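Local atomic coordinates of tubulin-like protein CetZ2 (Haloferax volcanii, PDB entry 4B45), a protein that binds GTP, belongs to the CetZ family of tubulin/FtsZ-like proteins, and takes part in controlling archaeal cell shape. Residues P278-G281 against V282-R286; N241-M244 against S245-R249; Q20-D23 against R24-F28; V74-S77 against D78-E81. All coordinates share one frame; numbering follows the deposited sequence.

In the fold
Each contact is local, within a single helix or at one of its ends, yet they sample both halves of a tubulin-like chain. Contacts 3 and 4 belong to the GTPase domain, contacts 1 and 2 to the C-terminal domain. Contacts 1 and 2 are neighbours, their centres about 10 Å apart, and they meet where A285 CB of helix 279-293 comes 3.5 Å from T247 OG1 of helix 240-252. Contact 4 lies at the far side of the chain, about 49 Å from contact 1 between centres. Both GTPase contacts approach the bound GTP analogue without touching it: the side chain of M75 in contact 4 is about 9 Å away, that of S21 in contact 3 about 13 Å.

Contact 1 (P278-G281 against V282-R286); sequences PRKG and VERAR
E283 OE2 is gripped twice. R279 NE gives it a hydrogen bond of 3.3 Å that is also a salt bridge, and a water 2.9 Å from the same E283 OE2 donates a second while accepting from R279 NH2. The bond from NE is almost straight, and E283 OE2 lies in the guanidinium plane at its edge. The carboxylate, however, is turned steeply against that plane (77°), and NE meets OE2 from above the carboxylate. R279 is extended along its whole length, with CG opposite the backbone N (chi1 172°), which carries NE one turn forward to E283. The neighbouring pair behaves differently: K280 and R284 run side by side in the same direction, K280 CE lying over one face of the R284 guanidinium. K280 NZ and R284 NH2, both donors, are 3.2 Å apart, a like-charge approach that is probably unfavourable. Along the backbone, the first turn of the helix is held by amide-to-carbonyl bonds. P278 is the N-cap, and its O accepts from V282 N at 3.1 Å, while V282 CG2 rests 3.4 Å from P278 O. G281 O takes a shorter bond of 2.8 Å from A285 N. A side chain at G281 would have little room, since a CB there would come 2.9 Å from P278 CG. The charged pairs are exposed, whereas P278, G281, V282 and A285 are buried. Helix 279-293 connects the adjacent parallel strands 263-272 and 298-304 as a beta-alpha-beta unit, and it packs on helix 240-252, with P278 against I240 and V243, R284 against M244, and A285 against T247.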
loop_
_atom_site.group_PDB
_atom_site.type_symbol
_atom_site.label_atom_id
_atom_site.label_comp_id
_atom_site.label_asym_id
_atom_site.label_seq_id
_atom_site.Cartn_x
_atom_site.Cartn_y
_atom_site.Cartn_z
ATOM N N PRO A 278 15.361 22.302 5.289
ATOM C CA PRO A 278 16.677 22.603 5.862
ATOM C C PRO A 278 17.635 21.418 5.824
ATOM O O PRO A 278 17.239 20.287 6.112
ATOM C CB PRO A 278 16.354 22.963 7.314
ATOM C CG PRO A 278 15.073 22.218 7.619
ATOM C CD PRO A 278 14.321 22.127 6.323
ATOM N N ARG A 279 18.892 21.693 5.488
ATOM C CA ARG A 279 19.920 20.663 5.429
ATOM C C ARG A 279 20.068 19.927 6.756
ATOM O O ARG A 279 20.109 18.701 6.796
ATOM C CB ARG A 279 21.265 21.289 5.047
ATOM C CG ARG A 279 22.440 20.331 5.151
ATOM C CD ARG A 279 23.732 21.008 4.715
ATOM N NE ARG A 279 24.863 20.105 4.861
ATOM C CZ ARG A 279 26.121 20.441 4.593
ATOM N NH1 ARG A 279 26.404 21.666 4.171
ATOM N NH2 ARG A 279 27.094 19.553 4.759
ATOM N N LYS A 280 20.171 20.676 7.847
ATOM C CA LYS A 280 20.390 20.053 9.142
ATOM C C LYS A 280 19.163 19.252 9.598
ATOM O O LYS A 280 19.288 18.203 10.253
ATOM C CB LYS A 280 20.793 21.104 10.179
ATOM C CG LYS A 280 20.930 20.545 11.578
ATOM C CD LYS A 280 22.234 20.952 12.211
ATOM C CE LYS A 280 23.384 20.106 11.706
ATOM N NZ LYS A 280 24.651 20.453 12.438
ATOM N N GLY A 281 17.979 19.735 9.239
ATOM C CA GLY A 281 16.759 19.005 9.547
ATOM C C GLY A 281 16.732 17.629 8.906
ATOM O O GLY A 281 16.475 16.613 9.573
ATOM N N VAL A 282 17.004 17.592 7.604
ATOM C CA VAL A 282 16.983 16.341 6.843
ATOM C C VAL A 282 18.047 15.358 7.336
ATOM O O VAL A 282 17.762 14.174 7.544
ATOM C CB VAL A 282 17.203 16.604 5.344
ATOM C CG1 VAL A 282 17.387 15.293 4.580
ATOM C CG2 VAL A 282 16.032 17.377 4.778
ATOM N N GLU A 283 19.262 15.859 7.539
ATOM C CA GLU A 283 20.377 15.032 7.977
ATOM C C GLU A 283 20.065 14.399 9.320
ATOM O O GLU A 283 20.150 13.180 9.479
ATOM C CB GLU A 283 21.680 15.849 8.046
ATOM C CG GLU A 283 22.214 16.260 6.676
ATOM C CD GLU A 283 23.526 17.057 6.743
ATOM O OE1 GLU A 283 23.769 17.749 7.758
ATOM O OE2 GLU A 283 24.313 16.994 5.770
ATOM N N ARG A 284 19.688 15.230 10.286
ATOM C CA ARG A 284 19.297 14.734 11.605
ATOM C C ARG A 284 18.075 13.821 11.569
ATOM O O ARG A 284 18.017 12.840 12.323
ATOM C CB ARG A 284 19.071 15.899 12.571
ATOM C CG ARG A 284 20.364 16.669 12.852
ATOM C CD ARG A 284 21.370 15.794 13.597
ATOM N NE ARG A 284 22.732 16.305 13.467
ATOM C CZ ARG A 284 23.243 17.274 14.220
ATOM N NH1 ARG A 284 22.503 17.854 15.153
ATOM N NH2 ARG A 284 24.493 17.673 14.032
ATOM N N ALA A 285 17.106 14.103 10.697
ATOM C CA ALA A 285 15.905 13.238 10.637
ATOM C C ALA A 285 16.228 11.825 10.149
ATOM O O ALA A 285 15.735 10.840 10.695
ATOM C CB ALA A 285 14.806 13.856 9.783
ATOM N N ARG A 286 17.074 11.733 9.132
ATOM C CA ARG A 286 17.506 10.444 8.619
ATOM C C ARG A 286 18.304 9.701 9.674
ATOM O O ARG A 286 18.152 8.496 9.840
ATOM C CB ARG A 286 18.378 10.632 7.378
ATOM C CG ARG A 286 17.663 11.282 6.216
ATOM C CD ARG A 286 18.641 11.503 5.082
ATOM N NE ARG A 286 18.011 12.119 3.918
ATOM C CZ ARG A 286 18.692 12.572 2.873
ATOM N NH1 ARG A 286 20.012 12.473 2.867
ATOM N NH2 ARG A 286 18.062 13.131 1.848
HETATM O O HOH W 1 27.129 16.678 5.168
#

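Contact 2 (N241-M244 against S245-R249); sequences NAVM and STTRR
V243 and T247, side by side and one turn apart, show how a buried threonine can turn its hydroxyl back on its own helix. T247 OG1 lies beside the backbone N and opposite the carbonyl carbon (chi1 -54°), which directs it onto V243 O as a donor. The modelled separation of T247 OG1 and V243 O, 2.5 Å, is unusually short, and its exact value is doubtful. T247 N donates to V243 O as well, at 3.1 Å, from well above the carbonyl plane. T246 adopts another rotamer: its OG1 stands between the backbone N and the carbonyl carbon (chi1 64°), 3.1 Å from A242 O and 3.3 Å from V243 O, and which acceptor takes its proton is not settled. T246 CG2 also approaches A242 O, at 3.1 Å. Both threonine hydroxyls are hydrogen-bonded to S312 OG, so they tie the helix to strand 309-319. On another side R248 runs extended from CG to NE, then turns its guanidinium so that one face lies over M244 CB, with R248 NH2 3.8 Å from M244 CB. R248 CG passes 3.2 Å from M244 O, which also accepts R248 N. An alanine in place of R248 would probably leave M244 CB without its guanidinium cover. M244 itself bends at chi2 and chi3, bringing its sulfur near A285 N of helix 279-293. Chemically, the buried threonine hydroxyls share one serine, with carbonyls of their own helix as probable further partners, while the side chains of R248 and M244 meet only by van der Waals contact.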
loop_
_atom_site.group_PDB
_atom_site.type_symbol
_atom_site.label_atom_id
_atom_site.label_comp_id
_atom_site.label_asym_id
_atom_site.label_seq_id
_atom_site.Cartn_x
_atom_site.Cartn_y
_atom_site.Cartn_z
ATOM N N ASN A 241 12.822 21.742 13.223
ATOM C CA ASN A 241 11.943 21.001 14.131
ATOM C C ASN A 241 10.804 20.282 13.412
ATOM O O ASN A 241 10.505 19.115 13.706
ATOM C CB ASN A 241 11.366 21.943 15.187
ATOM C CG ASN A 241 10.342 21.265 16.087
ATOM O OD1 ASN A 241 9.137 21.527 15.994
ATOM N ND2 ASN A 241 10.820 20.390 16.967
ATOM N N ALA A 242 10.159 20.989 12.487
ATOM C CA ALA A 242 9.109 20.400 11.657
ATOM C C ALA A 242 9.556 19.103 10.954
ATOM O O ALA A 242 8.813 18.125 10.939
ATOM C CB ALA A 242 8.608 21.414 10.629
ATOM N N VAL A 243 10.762 19.102 10.382
ATOM C CA VAL A 243 11.299 17.912 9.717
ATOM C C VAL A 243 11.536 16.766 10.698
ATOM O O VAL A 243 11.215 15.601 10.394
ATOM C CB VAL A 243 12.622 18.225 8.938
ATOM C CG1 VAL A 243 13.224 16.952 8.319
ATOM C CG2 VAL A 243 12.362 19.240 7.848
ATOM N N MET A 244 12.093 17.090 11.867
ATOM C CA MET A 244 12.311 16.100 12.926
ATOM C C MET A 244 10.997 15.471 13.376
ATOM O O MET A 244 10.893 14.256 13.564
ATOM C CB MET A 244 12.951 16.731 14.166
ATOM C CG MET A 244 14.352 17.290 13.976
ATOM S SD MET A 244 15.423 16.088 13.173
ATOM C CE MET A 244 15.766 14.910 14.483
ATOM N N SER A 245 9.996 16.307 13.585
ATOM C CA SER A 245 8.797 15.832 14.234
ATOM C C SER A 245 7.898 15.098 13.238
ATOM O O SER A 245 7.361 14.044 13.578
ATOM C CB SER A 245 8.059 16.973 14.928
ATOM O OG SER A 245 7.121 17.560 14.053
ATOM N N THR A 246 7.735 15.628 12.023
ATOM C CA THR A 246 7.008 14.862 10.995
ATOM C C THR A 246 7.634 13.487 10.770
ATOM O O THR A 246 6.925 12.490 10.600
ATOM C CB THR A 246 6.886 15.594 9.627
ATOM O OG1 THR A 246 8.188 15.781 9.036
ATOM C CG2 THR A 246 6.170 16.932 9.798
ATOM N N THR A 247 8.964 13.433 10.770
ATOM C CA THR A 247 9.671 12.169 10.559
ATOM C C THR A 247 9.404 11.215 11.712
ATOM O O THR A 247 9.084 10.051 11.475
ATOM C CB THR A 247 11.186 12.371 10.367
ATOM O OG1 THR A 247 11.408 13.310 9.316
ATOM C CG2 THR A 247 11.866 11.072 9.996
ATOM N N ARG A 248 9.521 11.703 12.952
ATOM C CA ARG A 248 9.140 10.896 14.122
ATOM C C ARG A 248 7.695 10.404 14.061
ATOM O O ARG A 248 7.413 9.235 14.355
ATOM C CB ARG A 248 9.334 11.660 15.436
ATOM C CG ARG A 248 10.785 11.979 15.795
ATOM C CD ARG A 248 10.883 12.453 17.255
ATOM N NE ARG A 248 12.044 13.309 17.483
ATOM C CZ ARG A 248 11.997 14.637 17.499
ATOM N NH1 ARG A 248 10.842 15.267 17.310
ATOM N NH2 ARG A 248 13.104 15.337 17.713
ATOM N N ARG A 249 6.776 11.296 13.709
ATOM C CA ARG A 249 5.371 10.910 13.661
ATOM C C ARG A 249 5.126 9.869 12.583
ATOM O O ARG A 249 4.395 8.909 12.813
ATOM C CB ARG A 249 4.461 12.122 13.454
ATOM C CG ARG A 249 4.317 12.996 14.694
ATOM C CD ARG A 249 3.005 13.739 14.674
ATOM N NE ARG A 249 2.704 14.282 13.353
ATOM C CZ ARG A 249 3.043 15.502 12.948
ATOM N NH1 ARG A 249 3.704 16.316 13.764
ATOM N NH2 ARG A 249 2.720 15.910 11.726
#

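Contact 3 (Q20-D23 against R24-F28); sequences QSFD and RQTGF
Q20 O accepts R24 N at 2.9 Å, and R24 CB lies beside the same carbonyl. S21 comes next: its CA lies under one face of the R24 guanidinium, which the bend at chi3 folds back over the helix. S21 O accepts Q25 N, and Q25 CG packs 3.2 Å from S21 O. F22 carries the main side-chain contact. T26 CG2 sits over one face of its ring, 3.9 Å from the centroid in a CH-pi contact, and F22 O receives T26 N and T26 OG1 from opposite sides of its plane. Replacing T26 with an alanine would probably deprive the F22 ring of its CH-pi partner and F22 O of its second donor. The ring also has F22 CE2 4.1 Å from F28 CE2, at the edge of the F28 ring. This is the end of helix 9-26, the helix between strands 3-8 and 31-38 whose first residues bind GTP. G27, with positive phi, and the bonds from F28 N to D23 O (3.2 Å) and from G27 N to R24 O, both weak, outline a Schellman motif. D23 completes the turn: its OD1 lies 3.6 Å from F28 CB and accepts A30 N, while OD2 accepts V31 N at the start of strand 31-38.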
loop_
_atom_site.group_PDB
_atom_site.type_symbol
_atom_site.label_atom_id
_atom_site.label_comp_id
_atom_site.label_asym_id
_atom_site.label_seq_id
_atom_site.Cartn_x
_atom_site.Cartn_y
_atom_site.Cartn_z
ATOM N N GLN A 20 -5.326 5.008 -8.511
ATOM C CA GLN A 20 -5.273 5.476 -9.891
ATOM C C GLN A 20 -5.886 6.861 -10.009
ATOM O O GLN A 20 -5.399 7.711 -10.755
ATOM C CB GLN A 20 -6.016 4.517 -10.820
ATOM C CG GLN A 20 -6.092 5.003 -12.257
ATOM C CD GLN A 20 -7.257 4.389 -13.007
ATOM O OE1 GLN A 20 -7.081 3.467 -13.808
ATOM N NE2 GLN A 20 -8.461 4.899 -12.751
ATOM N N SER A 21 -6.972 7.073 -9.273
ATOM C CA SER A 21 -7.643 8.370 -9.239
ATOM C C SER A 21 -6.720 9.463 -8.660
ATOM O O SER A 21 -6.684 10.596 -9.151
ATOM C CB SER A 21 -8.936 8.253 -8.413
ATOM O OG SER A 21 -9.716 9.435 -8.483
ATOM N N PHE A 22 -5.977 9.128 -7.614
ATOM C CA PHE A 22 -5.022 10.087 -7.061
ATOM C C PHE A 22 -3.935 10.423 -8.087
ATOM O O PHE A 22 -3.633 11.591 -8.330
ATOM C CB PHE A 22 -4.388 9.564 -5.773
ATOM C CG PHE A 22 -3.319 10.476 -5.209
ATOM C CD1 PHE A 22 -3.666 11.585 -4.442
ATOM C CD2 PHE A 22 -1.973 10.232 -5.455
ATOM C CE1 PHE A 22 -2.688 12.432 -3.927
ATOM C CE2 PHE A 22 -0.986 11.076 -4.940
ATOM C CZ PHE A 22 -1.346 12.175 -4.171
ATOM N N ASP A 23 -3.363 9.391 -8.697
ATOM C CA ASP A 23 -2.332 9.570 -9.709
ATOM C C ASP A 23 -2.801 10.424 -10.889
ATOM O O ASP A 23 -2.042 11.226 -11.420
ATOM C CB ASP A 23 -1.828 8.205 -10.193
ATOM C CG ASP A 23 -0.675 8.327 -11.182
ATOM O OD1 ASP A 23 0.465 8.597 -10.740
ATOM O OD2 ASP A 23 -0.902 8.158 -12.400
ATOM N N ARG A 24 -4.059 10.259 -11.285
ATOM C CA ARG A 24 -4.608 10.951 -12.448
ATOM C C ARG A 24 -4.882 12.417 -12.157
ATOM O O ARG A 24 -4.547 13.293 -12.953
ATOM C CB ARG A 24 -5.911 10.275 -12.887
ATOM C CG ARG A 24 -6.526 10.852 -14.148
ATOM C CD ARG A 24 -8.021 10.556 -14.218
ATOM N NE ARG A 24 -8.774 11.291 -13.202
ATOM C CZ ARG A 24 -9.643 10.736 -12.361
ATOM N NH1 ARG A 24 -9.881 9.429 -12.413
ATOM N NH2 ARG A 24 -10.281 11.490 -11.468
ATOM N N GLN A 25 -5.514 12.674 -11.018
ATOM C CA GLN A 25 -5.872 14.031 -10.628
ATOM C C GLN A 25 -4.640 14.907 -10.432
ATOM O O GLN A 25 -4.620 16.055 -10.868
ATOM C CB GLN A 25 -6.722 14.013 -9.358
ATOM C CG GLN A 25 -8.087 13.388 -9.563
ATOM C CD GLN A 25 -8.770 13.023 -8.260
ATOM O OE1 GLN A 25 -8.303 13.375 -7.173
ATOM N NE2 GLN A 25 -9.880 12.305 -8.363
ATOM N N THR A 26 -3.614 14.359 -9.789
ATOM C CA THR A 26 -2.366 15.088 -9.567
ATOM C C THR A 26 -1.537 15.196 -10.841
ATOM O O THR A 26 -0.648 16.027 -10.944
ATOM C CB THR A 26 -1.501 14.396 -8.504
ATOM O OG1 THR A 26 -1.191 13.069 -8.942
ATOM C CG2 THR A 26 -2.246 14.309 -7.182
ATOM N N GLY A 27 -1.810 14.337 -11.808
ATOM C CA GLY A 27 -1.024 14.344 -13.029
ATOM C C GLY A 27 0.360 13.721 -12.903
ATOM O O GLY A 27 1.196 13.907 -13.776
ATOM N N PHE A 28 0.617 12.973 -11.836
ATOM C CA PHE A 28 1.937 12.347 -11.678
ATOM C C PHE A 28 2.243 11.287 -12.751
ATOM O O PHE A 28 3.389 11.142 -13.179
ATOM C CB PHE A 28 2.086 11.734 -10.284
ATOM C CG PHE A 28 2.221 12.748 -9.186
ATOM C CD1 PHE A 28 3.053 13.844 -9.335
ATOM C CD2 PHE A 28 1.521 12.599 -7.999
ATOM C CE1 PHE A 28 3.177 14.773 -8.326
ATOM C CE2 PHE A 28 1.644 13.526 -6.985
ATOM C CZ PHE A 28 2.472 14.614 -7.148
#

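Contact 4 (V74-S77 against D78-E81); sequences VMES and DQTE
V74 and D78 meet one turn apart in helix 68-85, and D78 can be followed atom by atom. D78 CB lies 3.3 Å from V74 O, the carbonyl that also accepts D78 N at 3.0 Å through a rather bent bond. D78 CG is a little farther from the same oxygen. At the tip the two carboxylate oxygens part company. D78 OD1 folds back over the backbone, 3.0 Å from S77 C, and its approach to S77 O brings two acceptors together. D78 OD2 points past V74 CG1, at 4.1 Å, and is hydrogen-bonded to G55 N in the loop after strand 50-53. This placement follows from chi1 of -65°, with CG beside the backbone N, and from chi2 near zero (1°), which turns OD1 back over CA toward S77. The backbone is less regular here: D78 has phi -113°, and the helix is kinked where the amides of T80 and E81 make no bond to the preceding turn. M75 O and Q79 N are 3.0 Å apart, but at an angle too poor for a hydrogen bond. Q79 nevertheless packs close, with its CB 3.1 Å from M75 O and its CG 3.3 Å from E76 O. S77 OG is hydrogen-bonded to A73 O, one turn back. Helix 68-85 lies between two loops and helix 107-120: V74, M75 and D78 rest on I54, in the same loop as G55, and V74 also on T39, after strand 31-38, while M75, E76 and Q79 lie against V114, and Q79 reaches A118, both on helix 107-120.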
loop_
_atom_site.group_PDB
_atom_site.type_symbol
_atom_site.label_atom_id
_atom_site.label_comp_id
_atom_site.label_asym_id
_atom_site.label_seq_id
_atom_site.Cartn_x
_atom_site.Cartn_y
_atom_site.Cartn_z
ATOM N N VAL A 74 -10.710 -20.450 -8.261
ATOM C CA VAL A 74 -11.223 -19.690 -9.392
ATOM C C VAL A 74 -10.103 -18.890 -10.063
ATOM O O VAL A 74 -10.039 -18.793 -11.291
ATOM C CB VAL A 74 -12.375 -18.776 -8.950
ATOM C CG1 VAL A 74 -12.681 -17.751 -10.011
ATOM C CG2 VAL A 74 -13.597 -19.615 -8.642
ATOM N N MET A 75 -9.204 -18.331 -9.262
ATOM C CA MET A 75 -8.061 -17.622 -9.819
ATOM C C MET A 75 -7.102 -18.591 -10.523
ATOM O O MET A 75 -6.452 -18.229 -11.501
ATOM C CB MET A 75 -7.332 -16.826 -8.723
ATOM C CG MET A 75 -6.158 -15.992 -9.224
ATOM S SD MET A 75 -6.716 -14.601 -10.222
ATOM C CE MET A 75 -7.377 -13.522 -8.938
ATOM N N GLU A 76 -7.001 -19.818 -10.025
ATOM C CA GLU A 76 -6.177 -20.825 -10.696
ATOM C C GLU A 76 -6.721 -21.126 -12.093
ATOM O O GLU A 76 -5.976 -21.108 -13.084
ATOM C CB GLU A 76 -6.139 -22.135 -9.895
ATOM C CG GLU A 76 -5.505 -22.054 -8.517
ATOM C CD GLU A 76 -3.984 -22.073 -8.553
ATOM O OE1 GLU A 76 -3.402 -21.827 -9.631
ATOM O OE2 GLU A 76 -3.370 -22.343 -7.497
ATOM N N SER A 77 -8.023 -21.409 -12.157
ATOM C CA SER A 77 -8.682 -21.823 -13.396
ATOM C C SER A 77 -8.716 -20.705 -14.422
ATOM O O SER A 77 -8.659 -20.956 -15.621
ATOM C CB SER A 77 -10.123 -22.250 -13.115
ATOM O OG SER A 77 -10.175 -23.147 -12.027
ATOM N N ASP A 78 -8.825 -19.471 -13.940
ATOM C CA ASP A 78 -9.123 -18.348 -14.812
ATOM C C ASP A 78 -7.969 -17.359 -14.926
ATOM O O ASP A 78 -8.152 -16.262 -15.462
ATOM C CB ASP A 78 -10.391 -17.628 -14.333
ATOM C CG ASP A 78 -11.651 -18.507 -14.434
ATOM O OD1 ASP A 78 -11.538 -19.676 -14.857
ATOM O OD2 ASP A 78 -12.758 -18.024 -14.099
ATOM N N GLN A 79 -6.783 -17.737 -14.451
ATOM C CA GLN A 79 -5.650 -16.802 -14.451
ATOM C C GLN A 79 -5.186 -16.334 -15.832
ATOM O O GLN A 79 -4.690 -15.204 -15.968
ATOM C CB GLN A 79 -4.463 -17.329 -13.641
ATOM C CG GLN A 79 -3.966 -18.701 -14.012
ATOM C CD GLN A 79 -2.748 -19.092 -13.191
ATOM O OE1 GLN A 79 -2.871 -19.737 -12.148
ATOM N NE2 GLN A 79 -1.565 -18.688 -13.651
ATOM N N THR A 80 -5.336 -17.192 -16.843
ATOM C CA THR A 80 -4.969 -16.831 -18.211
ATOM C C THR A 80 -5.755 -15.598 -18.659
ATOM O O THR A 80 -5.174 -14.634 -19.148
ATOM C CB THR A 80 -5.174 -17.998 -19.189
ATOM O OG1 THR A 80 -4.500 -19.161 -18.690
ATOM C CG2 THR A 80 -4.622 -17.653 -20.592
ATOM N N GLU A 81 -7.069 -15.613 -18.447
ATOM C CA GLU A 81 -7.907 -14.453 -18.750
ATOM C C GLU A 81 -7.458 -13.216 -17.961
ATOM O O GLU A 81 -7.477 -12.099 -18.480
ATOM C CB GLU A 81 -9.390 -14.762 -18.477
ATOM C CG GLU A 81 -9.993 -15.864 -19.359
ATOM C CD GLU A 81 -9.516 -17.267 -18.986
ATOM O OE1 GLU A 81 -8.750 -17.403 -18.009
ATOM O OE2 GLU A 81 -9.903 -18.239 -19.672
#